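Local structure of periplasmic solute binding protein (Candidatus liberibacter, 4CL2) at residues Glu33-Asp37 / Asp247-Lys251; Met109-Asn113 / Glu180-Phe184. The protein probably binds manganese or zinc ions in the periplasm as the solute-binding component of a metal-uptake system. All coordinates share one frame; numbering follows the deposited sequence. Where two conformers were deposited one is given.

Contact 1: Glu33-Asp37 / Asp247-Lys251. With MN (manganese (II) ion), chain L; SO4 (sulfate ion), chain F; SO4 (sulfate ion), chain G.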
loop_
_atom_site.group_PDB
_atom_site.type_symbol
_atom_site.label_atom_id
_atom_site.label_comp_id
_atom_site.label_asym_id
_atom_site.label_seq_id
_atom_site.Cartn_x
_atom_site.Cartn_y
_atom_site.Cartn_z
ATOM N N GLU A 33 7.236 9.403 6.914
ATOM C CA GLU A 33 7.330 10.113 5.670
ATOM C C GLU A 33 7.917 9.128 4.639
ATOM O O GLU A 33 8.527 8.115 4.979
ATOM C CB GLU A 33 8.239 11.322 5.779
ATOM C CG GLU A 33 7.840 12.346 6.812
ATOM C CD GLU A 33 6.861 13.372 6.351
ATOM O OE1 GLU A 33 6.256 13.181 5.287
ATOM O OE2 GLU A 33 6.734 14.388 7.099
ATOM N N ALA A 34 7.708 9.498 3.400
ATOM C CA ALA A 34 8.220 8.709 2.251
ATOM C C ALA A 34 9.687 8.381 2.457
ATOM O O ALA A 34 10.452 9.247 2.873
ATOM C CB ALA A 34 8.075 9.543 1.009
ATOM N N GLY A 35 10.048 7.129 2.237
ATOM C CA GLY A 35 11.437 6.646 2.363
ATOM C C GLY A 35 11.773 6.059 3.726
ATOM O O GLY A 35 12.916 5.661 3.978
ATOM N N ASN A 36 10.822 6.086 4.655
ATOM C CA ASN A 36 10.963 5.444 5.953
ATOM C C ASN A 36 9.974 4.311 5.944
ATOM O O ASN A 36 9.039 4.296 5.149
ATOM C CB ASN A 36 10.600 6.416 7.091
ATOM C CG ASN A 36 11.558 7.578 7.207
ATOM O OD1 ASN A 36 12.685 7.425 7.671
ATOM N ND2 ASN A 36 11.147 8.715 6.738
ATOM N N ASP A 37 10.212 3.346 6.810
ATOM C CA ASP A 37 9.386 2.144 6.864
ATOM C C ASP A 37 8.726 2.048 8.234
ATOM O O ASP A 37 9.362 2.310 9.223
ATOM C CB ASP A 37 10.254 0.899 6.636
ATOM C CG ASP A 37 9.414 -0.325 6.355
ATOM O OD1 ASP A 37 9.032 -0.968 7.367
ATOM O OD2 ASP A 37 9.092 -0.588 5.151
ATOM N N ASP A 247 5.632 0.109 -0.782
ATOM C CA ASP A 247 5.587 0.344 0.674
ATOM C C ASP A 247 5.650 1.804 1.066
ATOM O O ASP A 247 5.417 2.121 2.220
ATOM C CB ASP A 247 6.724 -0.394 1.357
ATOM C CG ASP A 247 6.462 -1.893 1.472
ATOM O OD1 ASP A 247 5.294 -2.278 1.378
ATOM O OD2 ASP A 247 7.462 -2.627 1.614
ATOM N N SER A 248 6.038 2.674 0.130
ATOM C CA SER A 248 6.204 4.103 0.375
ATOM C C SER A 248 6.055 4.810 -0.931
ATOM O O SER A 248 6.440 4.268 -1.965
ATOM C CB SER A 248 7.614 4.333 0.912
ATOM O OG SER A 248 7.920 5.719 1.072
ATOM N N LEU A 249 5.556 6.029 -0.914
ATOM C CA LEU A 249 5.704 6.898 -2.075
ATOM C C LEU A 249 7.187 7.117 -2.347
ATOM O O LEU A 249 8.027 7.064 -1.404
ATOM C CB LEU A 249 5.041 8.251 -1.836
ATOM C CG LEU A 249 3.540 8.109 -1.554
ATOM C CD1 LEU A 249 2.973 9.466 -1.417
ATOM C CD2 LEU A 249 2.794 7.347 -2.637
ATOM N N SER A 250 7.536 7.391 -3.612
ATOM C CA SER A 250 8.896 7.724 -3.939
ATOM C C SER A 250 9.167 9.150 -3.477
ATOM O O SER A 250 8.245 9.869 -3.100
ATOM C CB SER A 250 9.138 7.646 -5.457
ATOM O OG SER A 250 8.449 8.666 -6.167
ATOM N N LYS A 251 10.436 9.550 -3.586
ATOM C CA LYS A 251 10.799 10.966 -3.517
ATOM C C LYS A 251 9.998 11.740 -4.596
ATOM O O LYS A 251 9.550 11.150 -5.611
ATOM C CB LYS A 251 12.327 11.116 -3.670
ATOM C CG LYS A 251 12.835 10.739 -5.063
ATOM C CD LYS A 251 14.330 10.421 -5.155
ATOM C CE LYS A 251 14.700 10.084 -6.601
ATOM N NZ LYS A 251 16.105 9.581 -6.731
HETATM MN MN MN L . 5.754 -3.690 3.387
HETATM S S SO4 F . 12.828 6.911 -4.465
HETATM O O1 SO4 F . 12.675 5.458 -4.529
HETATM O O2 SO4 F . 14.247 7.081 -4.071
HETATM O O3 SO4 F . 11.980 7.532 -3.454
HETATM O O4 SO4 F . 12.708 7.578 -5.797
HETATM S S SO4 G . 12.238 11.972 7.473
HETATM O O1 SO4 G . 12.442 10.777 6.637
HETATM O O2 SO4 G . 13.565 12.256 8.051
HETATM O O3 SO4 G . 11.276 11.805 8.582
HETATM O O4 SO4 G . 11.744 13.024 6.565
HETATM O O HOH W 1 6.495 3.820 4.388
#
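The carboxylates of D247 and D37 come close, their OD2 atoms 4.4 Å apart. D247 also holds the manganese ion, with OD1 2.5 Å and OD2 2.7 Å from the metal; H106 and E172 complete the protein ligands here. The cation probably offsets the like charges, while D37 OD1 is taken by the backbone N of H39, a metal ligand in another structure of this protein. A water joins D247 O to N36 O, tying the two backbones together beside the site.

S248 carries the central bond. Its OG, anti to the backbone N (chi1 175°), accepts from G35 N at 2.8 Å in a nearly straight bond (160°). The same hydroxyl donates to L249 O, 2.8 Å away, so a small residue able to do both suits this place. G35 belongs to a type II turn running from E33 to N36 and closed by N36 N to E33 O (3.1 Å). With phi 94° and psi near zero, any side chain on G35 would collide with A34 O, so glycine fits. As in other two-lobed proteins of this family, these loops probably line the cleft, and the bond would then link the lobes.

L249 presents its carbonyl O to the methyl of A34, whose CB lies 3.5 Å from that oxygen, while the L249 side chain packs on I13 and D16 of helix 12-22. S250 OG bonds to K251 O and to A256 N. K251 N donates to O3 of a sulfate, probably from the crystallisation liquor, at 2.5 Å, and the extended lysine chain runs alongside that ion.

Contact 2: Met109-Asn113 / Glu180-Phe184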
loop_
_atom_site.group_PDB
_atom_site.type_symbol
_atom_site.label_atom_id
_atom_site.label_comp_id
_atom_site.label_asym_id
_atom_site.label_seq_id
_atom_site.Cartn_x
_atom_site.Cartn_y
_atom_site.Cartn_z
ATOM N N MET A 109 -2.754 -1.993 -2.282
ATOM C CA MET A 109 -2.324 -2.447 -3.619
ATOM C C MET A 109 -3.491 -3.195 -4.281
ATOM O O MET A 109 -3.517 -4.408 -4.350
ATOM C CB MET A 109 -1.083 -3.319 -3.572
ATOM C CG MET A 109 0.142 -2.626 -3.044
ATOM S SD MET A 109 0.665 -1.188 -3.960
ATOM C CE MET A 109 0.947 -1.844 -5.614
ATOM N N SER A 110 -4.526 -2.445 -4.626
ATOM C CA SER A 110 -5.774 -3.003 -5.098
ATOM C C SER A 110 -6.649 -1.840 -5.548
ATOM O O SER A 110 -6.761 -0.805 -4.884
ATOM C CB SER A 110 -6.491 -3.814 -4.004
ATOM O OG SER A 110 -7.901 -3.918 -4.135
ATOM N N LEU A 111 -7.323 -2.054 -6.656
ATOM C CA LEU A 111 -8.225 -1.038 -7.222
ATOM C C LEU A 111 -9.482 -0.981 -6.354
ATOM O O LEU A 111 -9.935 0.093 -5.981
ATOM C CB LEU A 111 -8.546 -1.359 -8.717
ATOM C CG LEU A 111 -9.639 -0.436 -9.346
ATOM C CD1 LEU A 111 -9.167 0.973 -9.253
ATOM C CD2 LEU A 111 -9.751 -0.911 -10.800
ATOM N N THR A 112 -10.050 -2.121 -6.008
ATOM C CA THR A 112 -11.236 -2.149 -5.159
ATOM C C THR A 112 -10.921 -1.489 -3.846
ATOM O O THR A 112 -11.705 -0.680 -3.310
ATOM C CB THR A 112 -11.692 -3.589 -4.892
ATOM O OG1 THR A 112 -12.021 -4.191 -6.151
ATOM C CG2 THR A 112 -12.851 -3.616 -3.992
ATOM N N ASN A 113 -9.781 -1.837 -3.261
ATOM C CA ASN A 113 -9.468 -1.286 -1.967
ATOM C C ASN A 113 -9.154 0.188 -1.953
ATOM O O ASN A 113 -9.415 0.868 -0.985
ATOM C CB ASN A 113 -8.355 -2.090 -1.295
ATOM C CG ASN A 113 -8.751 -3.543 -1.017
ATOM O OD1 ASN A 113 -9.924 -3.916 -1.032
ATOM N ND2 ASN A 113 -7.761 -4.387 -0.710
ATOM N N GLU A 180 -5.760 -10.952 -5.211
ATOM C CA GLU A 180 -7.146 -11.290 -4.851
ATOM C C GLU A 180 -8.157 -10.415 -5.624
ATOM O O GLU A 180 -9.221 -10.884 -5.979
ATOM C CB GLU A 180 -7.341 -11.159 -3.329
ATOM C CG GLU A 180 -8.675 -11.700 -2.792
ATOM C CD GLU A 180 -9.812 -10.695 -2.879
ATOM O OE1 GLU A 180 -9.530 -9.517 -3.090
ATOM O OE2 GLU A 180 -10.989 -11.127 -2.834
ATOM N N ASP A 181 -7.780 -9.190 -5.903
ATOM C CA ASP A 181 -8.673 -8.202 -6.603
ATOM C C ASP A 181 -8.751 -8.579 -8.087
ATOM O O ASP A 181 -9.811 -8.510 -8.686
ATOM C CB ASP A 181 -8.121 -6.823 -6.432
ATOM C CG ASP A 181 -9.061 -5.694 -6.888
ATOM O OD1 ASP A 181 -10.216 -5.904 -6.908
ATOM O OD2 ASP A 181 -8.605 -4.551 -6.934
ATOM N N PHE A 182 -7.659 -9.021 -8.682
ATOM C CA PHE A 182 -7.598 -9.236 -10.121
ATOM C C PHE A 182 -7.752 -10.698 -10.497
ATOM O O PHE A 182 -7.817 -11.018 -11.709
ATOM C CB PHE A 182 -6.325 -8.657 -10.771
ATOM C CG PHE A 182 -6.217 -7.173 -10.742
ATOM C CD1 PHE A 182 -7.252 -6.356 -10.242
ATOM C CD2 PHE A 182 -5.123 -6.545 -11.313
ATOM C CE1 PHE A 182 -7.145 -4.984 -10.227
ATOM C CE2 PHE A 182 -5.028 -5.173 -11.323
ATOM C CZ PHE A 182 -6.028 -4.407 -10.798
ATOM N N GLY A 183 -7.717 -11.626 -9.509
ATOM C CA GLY A 183 -7.802 -13.036 -9.787
ATOM C C GLY A 183 -6.515 -13.702 -10.250
ATOM O O GLY A 183 -6.504 -14.479 -11.190
ATOM N N PHE A 184 -5.420 -13.381 -9.573
ATOM C CA PHE A 184 -4.095 -13.959 -9.841
ATOM C C PHE A 184 -3.662 -14.726 -8.599
ATOM O O PHE A 184 -4.138 -14.492 -7.472
ATOM C CB PHE A 184 -3.058 -12.850 -10.154
ATOM C CG PHE A 184 -3.087 -12.390 -11.562
ATOM C CD1 PHE A 184 -4.265 -11.800 -12.059
ATOM C CD2 PHE A 184 -1.984 -12.461 -12.388
ATOM C CE1 PHE A 184 -4.356 -11.364 -13.365
ATOM C CE2 PHE A 184 -2.083 -12.050 -13.709
ATOM C CZ PHE A 184 -3.253 -11.504 -14.196
#
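D181 OD2 is gripped by two sound donors and one weak one. T112 N reaches it on the syn side at 3.0 Å, almost straight (171°), whereas S110 OG, also 3.0 Å from OD2, comes from well above the carboxylate plane, on the same face. The bond from L111 N is weak, bent to 123°. Threonine suits its place by giving a donor to each oxygen: the T112 hydroxyl OG1 lies 2.6 Å from D181 OD1, again on the syn side, and aspartate has the two acceptors to match. With CG anti to its backbone N (chi1 -170°), the aspartate reaches across to the first turn of helix 111-128, where backbone N-H groups lack partners within the helix and a negative charge probably suits the dipole. S110 is the N-cap of that helix; its OG accepts from N113 N at 2.9 Å while donating to D181, so serine fits by doing both. L111 adds an apolar touch, its CB at the edge of the F182 ring, 4.2 Å from CE1. The last turn of helix 176-182 is thus held against the start of helix 111-128, with L111 and F182 packing on helix 133-158 and F182 also on L267 of helix 259-274.

Along the chain the segments come in the order 33-37, 109-113, 180-184, 247-251, so contact 2 is enclosed by contact 1. Their centres lie 22 Å apart on opposite sides of the chain's centre, though nearest atoms approach to about 6 Å. Contact 1 probably lies in the cleft, between loops following strand 27-30 of the four-stranded sheet and strand 239-244; contact 2 joins helix ends away from it. Both connect to the metal site: contact 1 supplies D247, while H106 and E172 precede helices 111-128 and 176-182, which contact 2 fastens together. Contact 1 thus lies at the ion itself, whereas contact 2 probably helps keep in place the helices that follow the other two ligands.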